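Local coordinates for oxidoreductase, NAD-binding/iron-sulfur cluster-binding protein (Nitratireductor pacificus pht-3B, PDB 6ZXU) that is a catabolic reductive dehalogenase that carries cobalamin and two iron-sulfur clusters, and so probably uses electrons passed through the clusters to remove halogen from its substrates, at residues 107-110 with 111-115; 182-185 with 186-190; 605-608 with 609-612. All coordinates share one frame; numbering follows the deposited sequence.

Contact 1: residues 107-110 with 111-115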
ATOM      1  N   ALA A 107       3.049  16.069 -18.423  1.00 22.96           N
ATOM      2  CA  ALA A 107       2.368  14.833 -18.884  1.00 22.48           C
ATOM      3  C   ALA A 107       3.020  13.582 -18.308  1.00 22.72           C
ATOM      4  O   ALA A 107       2.335  12.708 -17.791  1.00 21.52           O
ATOM      5  CB  ALA A 107       2.402  14.741 -20.370  1.00 23.03           C
ATOM      6  N   GLU A 108       4.323  13.522 -18.354  1.00 21.10           N
ATOM      7  CA  GLU A 108       5.069  12.395 -17.739  1.00 23.01           C
ATOM      8  C   GLU A 108       4.702  12.237 -16.274  1.00 21.05           C
ATOM      9  O   GLU A 108       4.332  11.155 -15.834  1.00 23.20           O
ATOM     10  CB  GLU A 108       6.579  12.602 -17.877  1.00 21.67           C
ATOM     11  CG  GLU A 108       6.993  12.512 -19.370  1.00 26.33           C
ATOM     12  CD  GLU A 108       8.379  13.057 -19.668  1.00 33.41           C
ATOM     13  OE1 GLU A 108       9.096  13.520 -18.710  1.00 36.64           O
ATOM     14  OE2 GLU A 108       8.749  12.990 -20.876  1.00 38.44           O
ATOM     15  N   ASN A 109       4.772  13.319 -15.534  1.00 22.32           N
ATOM     16  CA  ASN A 109       4.481  13.307 -14.089  1.00 20.71           C
ATOM     17  C   ASN A 109       3.105  12.838 -13.755  1.00 20.78           C
ATOM     18  O   ASN A 109       2.906  12.082 -12.839  1.00 21.21           O
ATOM     19  CB  ASN A 109       4.771  14.653 -13.490  1.00 22.72           C
ATOM     20  CG  ASN A 109       4.234  14.786 -12.083  1.00 20.06           C
ATOM     21  OD1 ASN A 109       3.125  15.269 -11.897  1.00 17.56           O
ATOM     22  ND2 ASN A 109       5.053  14.392 -11.097  1.00 18.00           N
ATOM     23  N   LEU A 110       2.130  13.282 -14.512  1.00 19.64           N
ATOM     24  CA  LEU A 110       0.778  12.938 -14.202  1.00 20.62           C
ATOM     25  C   LEU A 110       0.461  11.493 -14.619  1.00 22.69           C
ATOM     26  O   LEU A 110      -0.311  10.800 -13.972  1.00 16.32           O
ATOM     27  CB  LEU A 110      -0.138  13.918 -14.879  1.00 21.46           C
ATOM     28  CG  LEU A 110      -1.536  14.082 -14.412  1.00 24.38           C
ATOM     29  CD1 LEU A 110      -1.608  14.405 -12.935  1.00 20.59           C
ATOM     30  CD2 LEU A 110      -2.244  15.167 -15.267  1.00 24.56           C
ATOM     31  N   LYS A 111       1.043  11.042 -15.734  1.00 19.09           N
ATOM     32  CA  LYS A 111       0.941   9.625 -16.110  1.00 20.32           C
ATOM     33  C   LYS A 111       1.617   8.702 -15.110  1.00 15.27           C
ATOM     34  O   LYS A 111       1.070   7.723 -14.734  1.00 16.30           O
ATOM     35  CB  LYS A 111       1.583   9.386 -17.474  1.00 21.79           C
ATOM     36  CG  LYS A 111       0.769   9.875 -18.637  1.00 23.69           C
ATOM     37  CD  LYS A 111       1.610   9.624 -19.916  1.00 29.96           C
ATOM     38  CE  LYS A 111       0.697   9.278 -21.038  1.00 35.41           C
ATOM     39  NZ  LYS A 111       1.575   9.139 -22.244  1.00 39.30           N
ATOM     40  N   ALA A 112       2.782   9.096 -14.626  1.00 17.58           N
ATOM     41  CA  ALA A 112       3.481   8.352 -13.586  1.00 15.38           C
ATOM     42  C   ALA A 112       2.685   8.329 -12.275  1.00 18.32           C
ATOM     43  O   ALA A 112       2.678   7.312 -11.559  1.00 16.77           O
ATOM     44  CB  ALA A 112       4.859   8.946 -13.344  1.00 15.44           C
ATOM     45  N   SER A 113       1.934   9.367 -12.023  1.00 16.42           N
ATOM     46  CA  SER A 113       1.061   9.437 -10.853  1.00 17.98           C
ATOM     47  C   SER A 113      -0.040   8.447 -10.969  1.00 18.34           C
ATOM     48  O   SER A 113      -0.383   7.821  -9.963  1.00 18.66           O
ATOM     49  CB  SER A 113       0.486  10.856 -10.642  1.00 16.40           C
ATOM     50  OG  SER A 113       1.484  11.832 -10.451  1.00 19.96           O
ATOM     51  N   ALA A 114      -0.668   8.329 -12.145  1.00 16.76           N
ATOM     52  CA  ALA A 114      -1.734   7.401 -12.326  1.00 15.61           C
ATOM     53  C   ALA A 114      -1.291   5.942 -12.194  1.00 17.00           C
ATOM     54  O   ALA A 114      -1.978   5.128 -11.595  1.00 16.50           O
ATOM     55  CB  ALA A 114      -2.410   7.654 -13.638  1.00 17.01           C
ATOM     56  N   TYR A 115      -0.124   5.612 -12.741  1.00 18.56           N
ATOM     57  CA  TYR A 115       0.425   4.287 -12.666  1.00 17.66           C
ATOM     58  C   TYR A 115       0.802   3.974 -11.201  1.00 17.97           C
ATOM     59  O   TYR A 115       0.597   2.859 -10.758  1.00 18.24           O
ATOM     60  CB  TYR A 115       1.676   4.138 -13.590  1.00 16.56           C
ATOM     61  CG  TYR A 115       1.307   4.007 -15.057  1.00 17.40           C
ATOM     62  CD1 TYR A 115       0.436   3.017 -15.466  1.00 17.80           C
ATOM     63  CD2 TYR A 115       1.785   4.867 -16.004  1.00 18.20           C
ATOM     64  CE1 TYR A 115       0.089   2.849 -16.779  1.00 16.17           C
ATOM     65  CE2 TYR A 115       1.424   4.717 -17.322  1.00 18.16           C
ATOM     66  CZ  TYR A 115       0.602   3.723 -17.717  1.00 18.21           C
ATOM     67  OH  TYR A 115       0.279   3.512 -19.009  1.00 16.15           O
TER
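The flat peptide carbonyl of Asn109 is gripped from both faces by Ser113: the serine hydroxyl lies on one side of the plane and its backbone N-H on the other. Ser113 OG donates to Asn109 O over 2.8 Å, while Ser113 N reaches Asn109 O at 3.0 Å with a bent N-H...O angle of 139°. The serine's first torsion (chi1 -60°) sets OG beside its own backbone N, which is why hydroxyl and amide can share one acceptor a turn back. An alanine here would keep the amide bond, but Asn109 O would probably be left with one donor instead of two. The Asn109 side-chain amide is held by other partners, OD1 by Tyr186 OH and ND2 by Trp640 O.

Before this fork, the i to i-4 backbone hydrogen bonds run from Lys111 N to Ala107 O (2.9 Å) and from Ala112 N to Glu108 O (2.8 Å), both nearly straight. Lys111 lays its aliphatic stem against Ala107 O, the acceptor of its own amide, with CG 3.3 Å away, and then carries NZ off to a salt bridge with Asp246. Ala112 CB brushes Glu108 O at 3.4 Å. A serine hydroxyl bonded to the carbonyl four residues earlier is a familiar feature of alpha-helices, and here it belongs to helix 103-116, whose side chains pack on helix 168-190 and strand 121-126.

Contact 2: residues 182-185 with 186-190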
ATOM      1  N   ILE A 182      -8.233  11.354  -6.520  1.00 16.20           N
ATOM      2  CA  ILE A 182      -6.917  11.651  -5.980  1.00 15.98           C
ATOM      3  C   ILE A 182      -6.159  12.538  -6.971  1.00 17.95           C
ATOM      4  O   ILE A 182      -5.541  13.508  -6.584  1.00 16.42           O
ATOM      5  CB  ILE A 182      -6.151  10.355  -5.662  1.00 17.48           C
ATOM      6  CG1 ILE A 182      -6.787   9.647  -4.497  1.00 18.48           C
ATOM      7  CG2 ILE A 182      -4.725  10.723  -5.334  1.00 17.37           C
ATOM      8  CD1 ILE A 182      -6.290   8.214  -4.343  1.00 20.84           C
ATOM      9  N   LEU A 183      -6.218  12.177  -8.253  1.00 16.29           N
ATOM     10  CA  LEU A 183      -5.479  12.871  -9.240  1.00 18.33           C
ATOM     11  C   LEU A 183      -6.005  14.275  -9.508  1.00 18.22           C
ATOM     12  O   LEU A 183      -5.227  15.193  -9.663  1.00 20.41           O
ATOM     13  CB  LEU A 183      -5.376  12.090 -10.523  1.00 19.12           C
ATOM     14  CG  LEU A 183      -4.489  10.801 -10.518  1.00 20.68           C
ATOM     15  CD1 LEU A 183      -4.572  10.138 -11.854  1.00 22.26           C
ATOM     16  CD2 LEU A 183      -3.059  11.157 -10.152  1.00 20.67           C
ATOM     17  N   SER A 184      -7.316  14.423  -9.564  1.00 20.36           N
ATOM     18  CA  SER A 184      -7.922  15.748  -9.666  1.00 19.49           C
ATOM     19  C   SER A 184      -7.596  16.597  -8.490  1.00 21.90           C
ATOM     20  O   SER A 184      -7.222  17.777  -8.638  1.00 21.62           O
ATOM     21  CB  SER A 184      -9.416  15.638  -9.895  1.00 21.45           C
ATOM     22  OG  SER A 184     -10.121  15.140  -8.793  1.00 22.45           O
ATOM     23  N   GLY A 185      -7.620  16.009  -7.283  1.00 19.21           N
ATOM     24  CA  GLY A 185      -7.219  16.774  -6.124  1.00 17.59           C
ATOM     25  C   GLY A 185      -5.797  17.171  -6.093  1.00 18.91           C
ATOM     26  O   GLY A 185      -5.458  18.247  -5.623  1.00 19.58           O
ATOM     27  N   TYR A 186      -4.926  16.304  -6.596  1.00 19.44           N
ATOM     28  CA  TYR A 186      -3.487  16.624  -6.745  1.00 18.49           C
ATOM     29  C   TYR A 186      -3.265  17.836  -7.657  1.00 19.61           C
ATOM     30  O   TYR A 186      -2.499  18.748  -7.312  1.00 18.57           O
ATOM     31  CB  TYR A 186      -2.746  15.405  -7.375  1.00 20.11           C
ATOM     32  CG  TYR A 186      -1.392  15.640  -7.915  1.00 18.21           C
ATOM     33  CD1 TYR A 186      -0.393  16.162  -7.119  1.00 17.67           C
ATOM     34  CD2 TYR A 186      -1.069  15.294  -9.214  1.00 19.85           C
ATOM     35  CE1 TYR A 186       0.885  16.352  -7.598  1.00 20.39           C
ATOM     36  CE2 TYR A 186       0.239  15.445  -9.729  1.00 19.05           C
ATOM     37  CZ  TYR A 186       1.215  15.957  -8.933  1.00 20.33           C
ATOM     38  OH  TYR A 186       2.483  16.155  -9.435  1.00 20.23           O
ATOM     39  N   VAL A 187      -3.956  17.868  -8.816  1.00 18.99           N
ATOM     40  CA  VAL A 187      -3.796  19.024  -9.759  1.00 19.44           C
ATOM     41  C   VAL A 187      -4.400  20.311  -9.117  1.00 19.98           C
ATOM     42  O   VAL A 187      -3.811  21.380  -9.218  1.00 20.69           O
ATOM     43  CB  VAL A 187      -4.447  18.704 -11.107  1.00 21.52           C
ATOM     44  CG1 VAL A 187      -4.485  19.900 -12.040  1.00 22.05           C
ATOM     45  CG2 VAL A 187      -3.717  17.557 -11.795  1.00 21.17           C
ATOM     46  N   ARG A 188      -5.520  20.176  -8.423  1.00 18.90           N
ATOM     47  CA  ARG A 188      -6.137  21.300  -7.681  1.00 21.32           C
ATOM     48  C   ARG A 188      -5.216  21.872  -6.616  1.00 21.46           C
ATOM     49  O   ARG A 188      -5.111  23.078  -6.446  1.00 23.29           O
ATOM     50  CB  ARG A 188      -7.460  20.908  -7.097  1.00 20.31           C
ATOM     51  CG  ARG A 188      -8.569  20.768  -8.115  1.00 22.05           C
ATOM     52  CD  ARG A 188      -9.926  20.656  -7.460  1.00 22.55           C
ATOM     53  NE  ARG A 188     -10.062  19.469  -6.560  1.00 25.06           N
ATOM     54  CZ  ARG A 188     -10.536  18.293  -6.896  1.00 20.40           C
ATOM     55  NH1 ARG A 188     -10.881  17.975  -8.172  1.00 22.51           N
ATOM     56  NH2 ARG A 188     -10.609  17.336  -5.978  1.00 24.84           N
ATOM     57  N   TRP A 189      -4.455  21.023  -5.943  1.00 22.38           N
ATOM     58  CA  TRP A 189      -3.473  21.503  -4.972  1.00 21.95           C
ATOM     59  C   TRP A 189      -2.244  22.152  -5.557  1.00 21.53           C
ATOM     60  O   TRP A 189      -1.547  22.925  -4.886  1.00 25.13           O
ATOM     61  CB  TRP A 189      -3.053  20.366  -4.043  1.00 25.19           C
ATOM     62  CG  TRP A 189      -3.966  20.200  -2.869  1.00 23.94           C
ATOM     63  CD1 TRP A 189      -4.986  19.275  -2.692  1.00 22.54           C
ATOM     64  CD2 TRP A 189      -3.974  21.034  -1.718  1.00 26.06           C
ATOM     65  NE1 TRP A 189      -5.589  19.475  -1.472  1.00 25.02           N
ATOM     66  CE2 TRP A 189      -4.989  20.535  -0.841  1.00 25.01           C
ATOM     67  CE3 TRP A 189      -3.201  22.156  -1.318  1.00 26.59           C
ATOM     68  CZ2 TRP A 189      -5.282  21.137   0.395  1.00 27.16           C
ATOM     69  CZ3 TRP A 189      -3.492  22.764  -0.048  1.00 28.37           C
ATOM     70  CH2 TRP A 189      -4.522  22.238   0.777  1.00 25.46           C
ATOM     71  N   MET A 190      -1.933  21.845  -6.818  1.00 24.80           N
ATOM     72  CA  MET A 190      -0.862  22.502  -7.562  1.00 24.17           C
ATOM     73  C   MET A 190      -1.322  23.872  -8.132  1.00 26.44           C
ATOM     74  O   MET A 190      -0.492  24.663  -8.578  1.00 21.26           O
ATOM     75  CB  MET A 190      -0.405  21.597  -8.702  1.00 24.81           C
ATOM     76  CG  MET A 190       0.554  20.525  -8.227  1.00 25.37           C
ATOM     77  SD  MET A 190       1.403  19.691  -9.619  1.00 24.98           S
ATOM     78  CE  MET A 190       0.041  19.072 -10.628  1.00 21.69           C
TER
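Four i to i-4 backbone hydrogen bonds join residues 182-185 to 186-190, among them Arg188 N to Ser184 O at 2.9 Å and Trp189 N to Gly185 O at 3.0 Å.

The main side-chain contact is that of Arg188. A bend at its third torsion (chi3 -61°) turns the guanidinium back over the helix, where one face rests on the Ser184-Gly185 peptide, with Gly185 N 3.5 Å from the guanidinium plane. NH2 comes within 3.4 Å of Gly185 CA, so the bare glycine lies directly against the flat group.

Among the polar ends, Ser184 OG hydrogen-bonds back to Ala180 O, its main partner, with Ala181 O sharing the same hydroxyl. The guanidinium is pinned by three loop or strand carbonyls, with NH1 bonded to Leu88 O and Ala194 O and NH2 to Phe87 O.

Two aromatic rings also take part: Trp189 turns its CD1 edge to Gly185 O at 3.1 Å, and, within 186-190, Met190 CE sits 3.7 Å above one face of the Tyr186 ring, offset toward the rim.

Within the fold, Leu183 and Tyr186 pack on helix 103-116, Ile182 and Trp189 meet helix 342-354, and Ser184 and Val187 lie on strand 232-239 of the four-stranded antiparallel sheet.

Contact 3: residues 605-608 with 609-612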
ATOM      1  N   GLY A 605      15.876 -11.657  -9.169  1.00 22.53           N
ATOM      2  CA  GLY A 605      15.474 -11.185  -7.902  1.00 21.92           C
ATOM      3  C   GLY A 605      14.767 -12.259  -7.103  1.00 22.92           C
ATOM      4  O   GLY A 605      15.090 -12.471  -5.928  1.00 19.45           O
ATOM      5  N   ARG A 606      13.871 -13.009  -7.741  1.00 21.32           N
ATOM      6  CA  ARG A 606      13.241 -14.088  -7.082  1.00 19.73           C
ATOM      7  C   ARG A 606      14.224 -15.162  -6.671  1.00 19.29           C
ATOM      8  O   ARG A 606      14.110 -15.759  -5.618  1.00 18.23           O
ATOM      9  CB  ARG A 606      12.125 -14.618  -7.947  1.00 25.09           C
ATOM     10  CG  ARG A 606      11.327 -15.733  -7.263  1.00 31.58           C
ATOM     11  CD  ARG A 606      10.481 -15.161  -6.054  1.00 29.35           C
ATOM     12  NE  ARG A 606       9.453 -14.261  -6.626  1.00 33.45           N
ATOM     13  CZ  ARG A 606       8.291 -14.676  -7.112  1.00 31.42           C
ATOM     14  NH1 ARG A 606       7.982 -15.976  -7.165  1.00 31.93           N
ATOM     15  NH2 ARG A 606       7.493 -13.785  -7.615  1.00 32.72           N
ATOM     16  N   ARG A 607      15.216 -15.429  -7.511  1.00 19.17           N
ATOM     17  CA  ARG A 607      16.234 -16.399  -7.221  1.00 19.26           C
ATOM     18  C   ARG A 607      17.107 -16.002  -6.011  1.00 18.15           C
ATOM     19  O   ARG A 607      17.451 -16.873  -5.193  1.00 17.27           O
ATOM     20  CB  ARG A 607      17.091 -16.672  -8.473  1.00 19.96           C
ATOM     21  CG  ARG A 607      18.180 -17.736  -8.288  1.00 22.65           C
ATOM     22  CD  ARG A 607      17.677 -19.042  -7.632  1.00 29.03           C
ATOM     23  NE  ARG A 607      16.541 -19.611  -8.372  1.00 31.38           N
ATOM     24  CZ  ARG A 607      16.660 -20.509  -9.364  1.00 37.12           C
ATOM     25  NH1 ARG A 607      17.856 -20.966  -9.716  1.00 36.00           N
ATOM     26  NH2 ARG A 607      15.587 -20.967  -9.984  1.00 35.70           N
ATOM     27  N   LEU A 608      17.475 -14.760  -5.897  1.00 16.92           N
ATOM     28  CA  LEU A 608      18.227 -14.322  -4.743  1.00 17.79           C
ATOM     29  C   LEU A 608      17.464 -14.504  -3.458  1.00 18.73           C
ATOM     30  O   LEU A 608      18.038 -14.922  -2.427  1.00 15.55           O
ATOM     31  CB  LEU A 608      18.684 -12.932  -4.872  1.00 21.13           C
ATOM     32  CG  LEU A 608      19.843 -12.701  -5.862  1.00 20.85           C
ATOM     33  CD1 LEU A 608      19.944 -11.242  -6.155  1.00 24.63           C
ATOM     34  CD2 LEU A 608      21.136 -13.165  -5.258  1.00 21.87           C
ATOM     35  N   ALA A 609      16.141 -14.330  -3.515  1.00 16.88           N
ATOM     36  CA  ALA A 609      15.326 -14.622  -2.328  1.00 19.60           C
ATOM     37  C   ALA A 609      15.235 -16.116  -2.050  1.00 16.46           C
ATOM     38  O   ALA A 609      15.312 -16.536  -0.912  1.00 17.60           O
ATOM     39  CB  ALA A 609      13.926 -14.052  -2.507  1.00 19.20           C
ATOM     40  N   GLU A 610      15.017 -16.934  -3.074  1.00 17.74           N
ATOM     41  CA  GLU A 610      15.010 -18.390  -2.916  1.00 18.25           C
ATOM     42  C   GLU A 610      16.288 -18.893  -2.288  1.00 19.19           C
ATOM     43  O   GLU A 610      16.275 -19.747  -1.397  1.00 16.88           O
ATOM     44  CB  GLU A 610      14.796 -19.118  -4.224  1.00 26.08           C
ATOM     45  CG  GLU A 610      13.453 -18.882  -4.901  1.00 37.99           C
ATOM     46  CD  GLU A 610      13.348 -19.541  -6.347  1.00 54.62           C
ATOM     47  OE1 GLU A 610      13.902 -19.034  -7.400  1.00 43.27           O
ATOM     48  OE2 GLU A 610      12.647 -20.585  -6.458  1.00 73.16           O
ATOM     49  N   LEU A 611      17.419 -18.379  -2.739  1.00 17.35           N
ATOM     50  CA  LEU A 611      18.661 -18.790  -2.175  1.00 17.21           C
ATOM     51  C   LEU A 611      18.768 -18.379  -0.727  1.00 17.41           C
ATOM     52  O   LEU A 611      19.321 -19.132   0.070  1.00 18.38           O
ATOM     53  CB  LEU A 611      19.847 -18.236  -2.990  1.00 16.92           C
ATOM     54  CG  LEU A 611      20.106 -18.754  -4.376  1.00 20.54           C
ATOM     55  CD1 LEU A 611      21.080 -17.874  -5.146  1.00 24.22           C
ATOM     56  CD2 LEU A 611      20.639 -20.164  -4.276  1.00 23.45           C
ATOM     57  N   SER A 612      18.329 -17.158  -0.394  1.00 15.61           N
ATOM     58  CA  SER A 612      18.373 -16.708   0.984  1.00 16.73           C
ATOM     59  C   SER A 612      17.565 -17.616   1.883  1.00 19.04           C
ATOM     60  O   SER A 612      17.984 -17.921   2.968  1.00 22.82           O
ATOM     61  CB  SER A 612      17.860 -15.277   1.102  1.00 16.31           C
ATOM     62  OG  SER A 612      18.505 -14.378   0.201  1.00 17.58           O
TER
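Residues 605-612 run as unbroken alpha-helix, each amide from Ala609 to Ser612 bonding to the carbonyl four residues earlier, as in Glu610 N to Arg606 O at 2.9 Å. On this scaffold, part of helix 603-614, Arg607 and Glu610 form an i to i+3 intrahelical salt bridge. Arg607 uses NE rather than its terminal nitrogens: NE donates to Glu610 OE1 over 2.9 Å in a nearly straight bond (168°), and OE1 lies at the edge of the guanidinium, in its plane. The carboxylate is not met in the same flat way, since NE approaches OE1 from above, 54° out of the carboxylate plane. The arginine chain leaves with CG opposite its own N (chi1 -178°) and then bends twice, which folds NE back over the glutamate.

The first of these bends, at chi2, also brings Arg607 CD to 4.1 Å from Leu611 CG, a crossing of aliphatic parts one turn apart. Glu610 CG lies 3.3 Å from Arg606 O. Arg606 itself sends its guanidinium away from the glutamate, to Asp601 through a salt bridge and to Gln25 through a hydrogen bond. On the inner side, Ser612 packs on Trp597, a residue of one iron-sulfur cluster pocket, and on Ile622 of helix 619-628. Two donors of Ser612 clasp Leu608 O from opposite faces of its plane: N at 3.0 Å and OG at 2.7 Å.

How the contacts relate
The three contacts follow one another along the chain, each within a single helix: 103-116, 168-190 and 603-614. Contacts 1 and 2 are neighbours, their centres 12 Å apart, and the two helices pack directly where Ser113 CB meets Leu183 CD2 at 3.6 Å and Leu110 CD1 meets Tyr186 CE2 at 3.8 Å. Both helices also touch the four-stranded antiparallel sheet that includes strands 121-126 and 232-239, away from the annotated sites. Contact 3 stands apart, its centre about 31 Å from that of contact 1 and 40 Å from that of contact 2, across the chain's centre from contact 2. It lies instead near the iron-sulfur region, with the Ser612 side chain about 9 Å from a bound cluster.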